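Local coordinates for protein exonuclease mut-7 homolog (PDB 7JW2) that probably works as a magnesium-dependent 3'-5' exoribonuclease that trims the 3' ends of AGO1-bound microRNAs, this chain being its exonuclease domain, at residues A[156-161]-A[197-202]; A[149-154]-A[186-191]; A[19-24]-A[77-82]. All coordinates share one frame; numbering follows the deposited sequence.

Contact 1 (A[156-161]-A[197-202]); sequences RLCLGK and DAIEKQ
Where Cys-158 packs on Ala-198, the helix bearing the cysteine is about to end, and its last turn is held by Gly-160 N, which donates to Arg-156 O at 2.9 Å. Gly-160 then departs from helical geometry with a positive phi of 73°. The contact itself is small and apolar. Cys-158 faces the long helix 179-205, and Cys-158 CB comes within 3.8 Å of Ala-198 CB. Ala-198 CB also stands 3.9 Å from Cys-158 O, so it touches both the side chain and the backbone of the cysteine. The sulfur is carried past the methyl, because chi1 of -66° sets SG opposite the carbonyl carbon and next to the backbone N. There Cys-158 SG lies 4.1 Å from Ile-199 CG1, alongside the methylene of the isoleucine. The small alanine lets the two helices come close, with 5.8 Å between Cys-158 CA and Ala-198 CA. Ile-199 also reaches Leu-128 and Val-132 of helix 125-132, and Cys-158 touches Phe-140, so the pair is part of an apolar layer joining three helices and a loop. On another side of helix 179-205, Lys-201 NZ bridges one turn back to Asp-197 OD1 at 3.1 Å, reaching the oxygen from its syn side but 30° out of the carboxylate plane. Lys-201 and Asp-197 thus pair within their own helix, whereas the union of the two helices, which belong to the exonuclease domain, rests on van der Waals contact between side chains, without a polar link between these segments.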
loop_
_atom_site.group_PDB
_atom_site.type_symbol
_atom_site.label_atom_id
_atom_site.label_comp_id
_atom_site.label_asym_id
_atom_site.label_seq_id
_atom_site.Cartn_x
_atom_site.Cartn_y
_atom_site.Cartn_z
ATOM N N ARG A 156 8.652 -31.548 12.988
ATOM C CA ARG A 156 8.285 -32.734 13.758
ATOM C C ARG A 156 8.561 -32.542 15.244
ATOM O O ARG A 156 7.721 -32.878 16.084
ATOM C CB ARG A 156 9.027 -33.960 13.238
ATOM C CG ARG A 156 8.397 -35.276 13.691
ATOM C CD ARG A 156 8.953 -36.430 12.890
ATOM N NE ARG A 156 10.368 -36.630 13.179
ATOM C CZ ARG A 156 11.357 -36.309 12.347
ATOM N NH1 ARG A 156 11.087 -35.762 11.172
ATOM N NH2 ARG A 156 12.618 -36.529 12.697
ATOM N N LEU A 157 9.734 -31.995 15.582
ATOM C CA LEU A 157 10.095 -31.789 16.984
ATOM C C LEU A 157 9.129 -30.845 17.686
ATOM O O LEU A 157 8.815 -31.032 18.866
ATOM C CB LEU A 157 11.515 -31.237 17.085
ATOM C CG LEU A 157 12.657 -32.187 16.745
ATOM C CD1 LEU A 157 13.902 -31.401 16.413
ATOM C CD2 LEU A 157 12.916 -33.104 17.917
ATOM N N CYS A 158 8.659 -29.811 16.989
ATOM C CA CYS A 158 7.840 -28.801 17.643
ATOM C C CYS A 158 6.351 -29.085 17.551
ATOM O O CYS A 158 5.612 -28.761 18.482
ATOM C CB CYS A 158 8.115 -27.416 17.041
ATOM S SG CYS A 158 9.757 -26.788 17.345
ATOM N N LEU A 159 5.885 -29.667 16.449
ATOM C CA LEU A 159 4.460 -29.827 16.227
ATOM C C LEU A 159 3.989 -31.272 16.153
ATOM O O LEU A 159 2.775 -31.499 16.107
ATOM C CB LEU A 159 4.051 -29.103 14.940
ATOM C CG LEU A 159 4.618 -27.695 14.759
ATOM C CD1 LEU A 159 4.203 -27.203 13.394
ATOM C CD2 LEU A 159 4.154 -26.745 15.858
ATOM N N GLY A 160 4.896 -32.245 16.140
ATOM C CA GLY A 160 4.490 -33.637 16.213
ATOM C C GLY A 160 3.850 -34.180 14.961
ATOM O O GLY A 160 3.182 -35.218 15.015
ATOM N N LYS A 161 4.033 -33.508 13.828
ATOM C CA LYS A 161 3.519 -33.983 12.556
ATOM C C LYS A 161 4.614 -33.921 11.502
ATOM O O LYS A 161 5.611 -33.206 11.639
ATOM C CB LYS A 161 2.297 -33.171 12.115
ATOM C CG LYS A 161 1.102 -33.359 13.034
ATOM C CD LYS A 161 -0.012 -32.392 12.705
ATOM C CE LYS A 161 -1.227 -32.654 13.575
ATOM N NZ LYS A 161 -2.479 -32.188 12.923
ATOM N N ASP A 197 6.680 -20.327 18.436
ATOM C CA ASP A 197 5.788 -20.378 19.592
ATOM C C ASP A 197 6.087 -21.595 20.462
ATOM O O ASP A 197 6.107 -21.499 21.696
ATOM C CB ASP A 197 4.340 -20.381 19.103
ATOM C CG ASP A 197 3.342 -20.471 20.226
ATOM O OD1 ASP A 197 3.046 -19.427 20.840
ATOM O OD2 ASP A 197 2.838 -21.582 20.480
ATOM N N ALA A 198 6.363 -22.740 19.842
ATOM C CA ALA A 198 6.652 -23.944 20.623
ATOM C C ALA A 198 7.961 -23.815 21.392
ATOM O O ALA A 198 8.054 -24.245 22.553
ATOM C CB ALA A 198 6.692 -25.162 19.697
ATOM N N ILE A 199 8.986 -23.227 20.775
ATOM C CA ILE A 199 10.264 -23.052 21.453
ATOM C C ILE A 199 10.136 -22.047 22.590
ATOM O O ILE A 199 10.672 -22.259 23.683
ATOM C CB ILE A 199 11.351 -22.637 20.450
ATOM C CG1 ILE A 199 11.573 -23.777 19.444
ATOM C CG2 ILE A 199 12.640 -22.300 21.183
ATOM C CD1 ILE A 199 12.623 -23.493 18.398
ATOM N N GLU A 200 9.437 -20.937 22.347
ATOM C CA GLU A 200 9.156 -19.953 23.391
ATOM C C GLU A 200 8.533 -20.612 24.617
ATOM O O GLU A 200 8.969 -20.380 25.755
ATOM C CB GLU A 200 8.224 -18.880 22.813
ATOM C CG GLU A 200 8.068 -17.593 23.593
ATOM C CD GLU A 200 7.314 -16.547 22.777
ATOM O OE1 GLU A 200 6.258 -16.889 22.199
ATOM O OE2 GLU A 200 7.785 -15.393 22.692
ATOM N N LYS A 201 7.508 -21.441 24.399
ATOM C CA LYS A 201 6.808 -22.069 25.516
ATOM C C LYS A 201 7.735 -22.977 26.310
ATOM O O LYS A 201 7.675 -23.010 27.547
ATOM C CB LYS A 201 5.597 -22.851 25.006
ATOM C CG LYS A 201 4.391 -21.987 24.701
ATOM C CD LYS A 201 3.306 -22.778 23.989
ATOM C CE LYS A 201 2.074 -21.918 23.709
ATOM N NZ LYS A 201 2.383 -20.460 23.647
ATOM N N GLN A 202 8.615 -23.712 25.628
ATOM C CA GLN A 202 9.497 -24.620 26.352
ATOM C C GLN A 202 10.614 -23.876 27.081
ATOM O O GLN A 202 11.021 -24.296 28.171
ATOM C CB GLN A 202 10.056 -25.676 25.394
ATOM C CG GLN A 202 11.188 -26.528 25.953
ATOM C CD GLN A 202 10.788 -27.420 27.114
ATOM O OE1 GLN A 202 11.653 -27.910 27.834
ATOM N NE2 GLN A 202 9.486 -27.652 27.286
#

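Contact 2 (A[149-154]-A[186-191]); sequences QNLANL and ALDAFC
Leu-151 extends from the first turn of helix 151-159 toward the flank of helix 179-205, where its CD2 methyl meets two residues one turn apart, Asp-188 and Cys-191. With CG anti to the backbone N (chi1 177°), the leucine side chain stretches across the gap between the segments, whose nearest CA atoms, those of Leu-151 and Asp-188, are 8.9 Å apart. The Leu-151 and Asp-188 side chains run at a slant to one another. Leu-151 CD2 stands above the plane of the carboxylate, not within it, at 3.8 Å from Asp-188 OD2 and only slightly farther from OD1. Leu-151 CD2 also meets Cys-191 SG at 4.1 Å. That sulfur is turned between its backbone N and carbonyl carbon (chi1 76°), which brings it to the leucine. Leu-192 and Ile-195 of helix 179-205 also touch Leu-151, continuing the apolar surface beyond the cysteine.

Behind the leucine, the helix start is fixed by an N-cap: Asn-150 OD1 accepts from Asn-153 N at 2.9 Å, and the donor lies nearly in line with the C=O bond, at 171°. Asn-153 ND2 adds a bond to Asn-148 O.

In this DnaQ-like exonuclease domain, Asp-188 closes a Tyr-x-x-x-Asp pattern, as in the Exo III motif of DEDDy nucleases, and is probably the aspartate of that motif. Chemically the contact is a meeting of unlike groups, in which one methyl rests on a sulfur and against a carboxylate. It limits access to one face of the carboxylate without offering its oxygens a hydrogen-bond donor.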
loop_
_atom_site.group_PDB
_atom_site.type_symbol
_atom_site.label_atom_id
_atom_site.label_comp_id
_atom_site.label_asym_id
_atom_site.label_seq_id
_atom_site.Cartn_x
_atom_site.Cartn_y
_atom_site.Cartn_z
ATOM N N GLN A 149 19.490 -31.197 11.017
ATOM C CA GLN A 149 18.988 -29.859 11.341
ATOM C C GLN A 149 18.416 -29.184 10.092
ATOM O O GLN A 149 18.977 -28.239 9.538
ATOM C CB GLN A 149 20.085 -29.018 11.984
ATOM C CG GLN A 149 20.461 -29.458 13.392
ATOM C CD GLN A 149 21.107 -28.349 14.206
ATOM O OE1 GLN A 149 20.968 -28.301 15.430
ATOM N NE2 GLN A 149 21.813 -27.446 13.527
ATOM N N ASN A 150 17.267 -29.694 9.656
ATOM C CA ASN A 150 16.494 -29.108 8.567
ATOM C C ASN A 150 15.100 -28.740 9.065
ATOM O O ASN A 150 14.703 -29.094 10.178
ATOM C CB ASN A 150 16.413 -30.062 7.365
ATOM C CG ASN A 150 15.886 -31.438 7.734
ATOM O OD1 ASN A 150 14.823 -31.576 8.345
ATOM N ND2 ASN A 150 16.636 -32.471 7.361
ATOM N N LEU A 151 14.349 -28.018 8.226
ATOM C CA LEU A 151 13.054 -27.507 8.667
ATOM C C LEU A 151 12.055 -28.637 8.897
ATOM O O LEU A 151 11.259 -28.583 9.843
ATOM C CB LEU A 151 12.505 -26.487 7.661
ATOM C CG LEU A 151 11.114 -25.938 7.977
ATOM C CD1 LEU A 151 11.124 -25.176 9.300
ATOM C CD2 LEU A 151 10.593 -25.046 6.845
ATOM N N ALA A 152 12.084 -29.676 8.059
ATOM C CA ALA A 152 11.136 -30.769 8.235
ATOM C C ALA A 152 11.296 -31.422 9.601
ATOM O O ALA A 152 10.304 -31.768 10.253
ATOM C CB ALA A 152 11.318 -31.806 7.128
ATOM N N ASN A 153 12.532 -31.587 10.056
ATOM C CA ASN A 153 12.746 -32.198 11.364
ATOM C C ASN A 153 12.349 -31.251 12.493
ATOM O O ASN A 153 11.839 -31.694 13.528
ATOM C CB ASN A 153 14.199 -32.639 11.504
ATOM C CG ASN A 153 14.506 -33.867 10.667
ATOM O OD1 ASN A 153 13.593 -34.551 10.206
ATOM N ND2 ASN A 153 15.786 -34.145 10.464
ATOM N N LEU A 154 12.573 -29.946 12.316
ATOM C CA LEU A 154 12.149 -28.990 13.336
ATOM C C LEU A 154 10.631 -28.960 13.467
ATOM O O LEU A 154 10.096 -28.797 14.570
ATOM C CB LEU A 154 12.691 -27.599 13.004
ATOM C CG LEU A 154 12.542 -26.562 14.109
ATOM C CD1 LEU A 154 13.028 -27.122 15.456
ATOM C CD2 LEU A 154 13.301 -25.294 13.719
ATOM N N ALA A 186 2.405 -21.767 1.273
ATOM C CA ALA A 186 1.844 -20.988 2.371
ATOM C C ALA A 186 2.248 -21.582 3.714
ATOM O O ALA A 186 2.602 -20.848 4.650
ATOM C CB ALA A 186 0.323 -20.912 2.231
ATOM N N LEU A 187 2.191 -22.904 3.839
ATOM C CA LEU A 187 2.558 -23.533 5.095
ATOM C C LEU A 187 4.049 -23.402 5.387
ATOM O O LEU A 187 4.443 -23.381 6.561
ATOM C CB LEU A 187 2.129 -25.001 5.076
ATOM C CG LEU A 187 2.292 -25.751 6.398
ATOM C CD1 LEU A 187 1.551 -25.053 7.535
ATOM C CD2 LEU A 187 1.804 -27.187 6.224
ATOM N N ASP A 188 4.903 -23.301 4.355
ATOM C CA ASP A 188 6.333 -23.247 4.637
ATOM C C ASP A 188 6.693 -21.954 5.361
ATOM O O ASP A 188 7.646 -21.933 6.144
ATOM C CB ASP A 188 7.160 -23.425 3.358
ATOM C CG ASP A 188 8.259 -24.479 3.527
ATOM O OD1 ASP A 188 7.939 -25.630 3.914
ATOM O OD2 ASP A 188 9.442 -24.148 3.298
ATOM N N ALA A 189 5.930 -20.884 5.128
ATOM C CA ALA A 189 6.104 -19.675 5.925
ATOM C C ALA A 189 5.378 -19.782 7.268
ATOM O O ALA A 189 5.964 -19.482 8.318
ATOM C CB ALA A 189 5.628 -18.455 5.130
ATOM N N PHE A 190 4.110 -20.216 7.264
ATOM C CA PHE A 190 3.317 -20.190 8.497
ATOM C C PHE A 190 3.908 -21.089 9.587
ATOM O O PHE A 190 3.847 -20.747 10.780
ATOM C CB PHE A 190 1.868 -20.596 8.223
ATOM C CG PHE A 190 0.943 -20.393 9.403
ATOM C CD1 PHE A 190 0.679 -21.434 10.282
ATOM C CD2 PHE A 190 0.339 -19.167 9.621
ATOM C CE1 PHE A 190 -0.169 -21.251 11.365
ATOM C CE2 PHE A 190 -0.516 -18.968 10.698
ATOM C CZ PHE A 190 -0.771 -20.022 11.575
ATOM N N CYS A 191 4.480 -22.233 9.215
ATOM C CA CYS A 191 4.957 -23.157 10.245
ATOM C C CYS A 191 6.104 -22.559 11.053
ATOM O O CYS A 191 6.375 -23.018 12.175
ATOM C CB CYS A 191 5.358 -24.501 9.617
ATOM S SG CYS A 191 6.949 -24.527 8.729
#

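Contact 3 (A[19-24]-A[77-82]); sequences DKFYAM and AALAKN
This is a buried, apolar helix-to-helix contact in which Phe-21 and Met-24 of helix 18-28 reach Leu-79 of helix 73-84, both helices lying against the mixed sheet. Leu-79 faces the neighbouring helix, and Phe-21 CZ comes to 4.0 Å from Leu-79 CB. The ring and the leucine cross at a slant. Each of the two has CG anti to its own backbone N, at chi1 -179° in both, and this extension bridges the 9.2 Å between Phe-21 CA and Leu-79 CA. Farther along the leucine, Met-24 CE touches Leu-79 CD1 at 4.2 Å, methyl against methyl, at the end of a mostly extended thioether chain. Met-24 and Leu-79 both also touch Ile-64 of strand 61-65, one of the strands of the RNase H-like core, so the helix pair is seated on the sheet of the exonuclease fold. Phe-21 rests besides on Val-15 and Leu-71, and within its own helix its CD1 sits over the centre of the Tyr-22 ring, 4.1 Å above it. Ala-78 O in helix 73-84 takes two donors from one residue: Asn-82 N, and Asn-82 ND2 at 3.0 Å. The amide donor arrives well off the carbonyl direction, at a C=O...donor angle of 128°, and this bond fixes the rotation of the Asn-82 amide. Its other end, OD1, accepts from Lys-18 NZ of the second subunit, and Asp-19 OD2 forms a salt bridge with Arg-30 of that same subunit.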
loop_
_atom_site.group_PDB
_atom_site.type_symbol
_atom_site.label_atom_id
_atom_site.label_comp_id
_atom_site.label_asym_id
_atom_site.label_seq_id
_atom_site.Cartn_x
_atom_site.Cartn_y
_atom_site.Cartn_z
ATOM N N ASP A 19 -2.837 -3.726 -6.667
ATOM C CA ASP A 19 -3.790 -3.474 -5.590
ATOM C C ASP A 19 -3.652 -4.499 -4.478
ATOM O O ASP A 19 -3.742 -4.150 -3.301
ATOM C CB ASP A 19 -5.225 -3.453 -6.119
ATOM C CG ASP A 19 -5.619 -4.706 -6.884
ATOM O OD1 ASP A 19 -6.525 -5.432 -6.434
ATOM O OD2 ASP A 19 -5.022 -4.950 -7.929
ATOM N N LYS A 20 -3.415 -5.764 -4.820
ATOM C CA LYS A 20 -3.266 -6.793 -3.798
ATOM C C LYS A 20 -1.970 -6.616 -3.022
ATOM O O LYS A 20 -1.932 -6.883 -1.816
ATOM C CB LYS A 20 -3.332 -8.188 -4.437
ATOM C CG LYS A 20 -4.722 -8.540 -4.940
ATOM C CD LYS A 20 -4.736 -9.851 -5.709
ATOM C CE LYS A 20 -6.068 -10.018 -6.437
ATOM N NZ LYS A 20 -5.993 -11.121 -7.431
ATOM N N PHE A 21 -0.913 -6.155 -3.694
ATOM C CA PHE A 21 0.362 -5.894 -3.032
ATOM C C PHE A 21 0.226 -4.795 -1.976
ATOM O O PHE A 21 0.716 -4.933 -0.842
ATOM C CB PHE A 21 1.395 -5.521 -4.095
ATOM C CG PHE A 21 2.764 -5.244 -3.561
ATOM C CD1 PHE A 21 3.166 -3.942 -3.318
ATOM C CD2 PHE A 21 3.666 -6.273 -3.347
ATOM C CE1 PHE A 21 4.439 -3.679 -2.843
ATOM C CE2 PHE A 21 4.940 -6.008 -2.870
ATOM C CZ PHE A 21 5.322 -4.715 -2.622
ATOM N N TYR A 22 -0.458 -3.701 -2.314
ATOM C CA TYR A 22 -0.602 -2.617 -1.343
ATOM C C TYR A 22 -1.589 -2.980 -0.241
ATOM O O TYR A 22 -1.434 -2.516 0.892
ATOM C CB TYR A 22 -0.988 -1.312 -2.057
ATOM C CG TYR A 22 0.233 -0.731 -2.727
ATOM C CD1 TYR A 22 1.267 -0.208 -1.967
ATOM C CD2 TYR A 22 0.382 -0.750 -4.099
ATOM C CE1 TYR A 22 2.412 0.302 -2.555
ATOM C CE2 TYR A 22 1.524 -0.235 -4.701
ATOM C CZ TYR A 22 2.535 0.278 -3.923
ATOM O OH TYR A 22 3.674 0.781 -4.514
ATOM N N ALA A 23 -2.591 -3.817 -0.528
ATOM C CA ALA A 23 -3.453 -4.305 0.546
ATOM C C ALA A 23 -2.659 -5.170 1.520
ATOM O O ALA A 23 -2.823 -5.065 2.748
ATOM C CB ALA A 23 -4.632 -5.090 -0.033
ATOM N N MET A 24 -1.770 -6.011 0.991
ATOM C CA MET A 24 -0.858 -6.777 1.840
ATOM C C MET A 24 0.018 -5.852 2.680
ATOM O O MET A 24 0.168 -6.051 3.895
ATOM C CB MET A 24 0.007 -7.692 0.967
ATOM C CG MET A 24 1.155 -8.340 1.736
ATOM S SD MET A 24 2.340 -9.103 0.598
ATOM C CE MET A 24 3.232 -7.627 0.051
ATOM N N ALA A 77 11.110 -1.557 -2.928
ATOM C CA ALA A 77 11.681 -0.697 -1.906
ATOM C C ALA A 77 10.684 -0.451 -0.782
ATOM O O ALA A 77 11.075 -0.344 0.389
ATOM C CB ALA A 77 12.131 0.620 -2.540
ATOM N N ALA A 78 9.395 -0.382 -1.108
ATOM C CA ALA A 78 8.388 -0.159 -0.077
ATOM C C ALA A 78 8.251 -1.378 0.827
ATOM O O ALA A 78 8.065 -1.237 2.041
ATOM C CB ALA A 78 7.043 0.189 -0.708
ATOM N N LEU A 79 8.353 -2.577 0.264
ATOM C CA LEU A 79 8.305 -3.784 1.082
ATOM C C LEU A 79 9.540 -3.890 1.969
ATOM O O LEU A 79 9.440 -4.236 3.158
ATOM C CB LEU A 79 8.180 -5.017 0.184
ATOM C CG LEU A 79 8.105 -6.364 0.908
ATOM C CD1 LEU A 79 6.887 -6.397 1.821
ATOM C CD2 LEU A 79 8.064 -7.496 -0.103
ATOM N N ALA A 80 10.715 -3.596 1.420
ATOM C CA ALA A 80 11.919 -3.637 2.239
ATOM C C ALA A 80 11.848 -2.617 3.369
ATOM O O ALA A 80 12.153 -2.933 4.527
ATOM C CB ALA A 80 13.160 -3.417 1.374
ATOM N N LYS A 81 11.390 -1.403 3.074
ATOM C CA LYS A 81 11.418 -0.365 4.097
ATOM C C LYS A 81 10.385 -0.612 5.188
ATOM O O LYS A 81 10.654 -0.359 6.371
ATOM C CB LYS A 81 11.184 0.993 3.453
ATOM C CG LYS A 81 10.881 2.084 4.456
ATOM C CD LYS A 81 10.825 3.400 3.755
ATOM C CE LYS A 81 10.774 4.543 4.733
ATOM N NZ LYS A 81 10.313 5.723 3.970
ATOM N N ASN A 82 9.188 -1.063 4.824
ATOM C CA ASN A 82 8.082 -1.086 5.769
ATOM C C ASN A 82 7.894 -2.434 6.446
ATOM O O ASN A 82 7.055 -2.539 7.358
ATOM C CB ASN A 82 6.797 -0.641 5.079
ATOM C CG ASN A 82 6.818 0.831 4.757
ATOM O OD1 ASN A 82 6.716 1.666 5.655
ATOM N ND2 ASN A 82 6.981 1.167 3.480
#

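Overall arrangement
Contacts 1 and 2 join the same two helices, 151-159 and 179-205, at successive places whose centres are 11 Å apart. Contact 3 pairs a different set, helices 18-28 and 73-84, on the other side of the chain's centre from contact 1 and about 31 Å from it between centres. Contacts 1 and 3 are buried and hydrocarbon in character, sulfur aside, but contact 3 is also flanked by the second subunit, which touches neither of the others. Contact 2, nearest the middle of the chain, is only partly buried and alone brings a carboxylate to the interface, beside what is probably the active site.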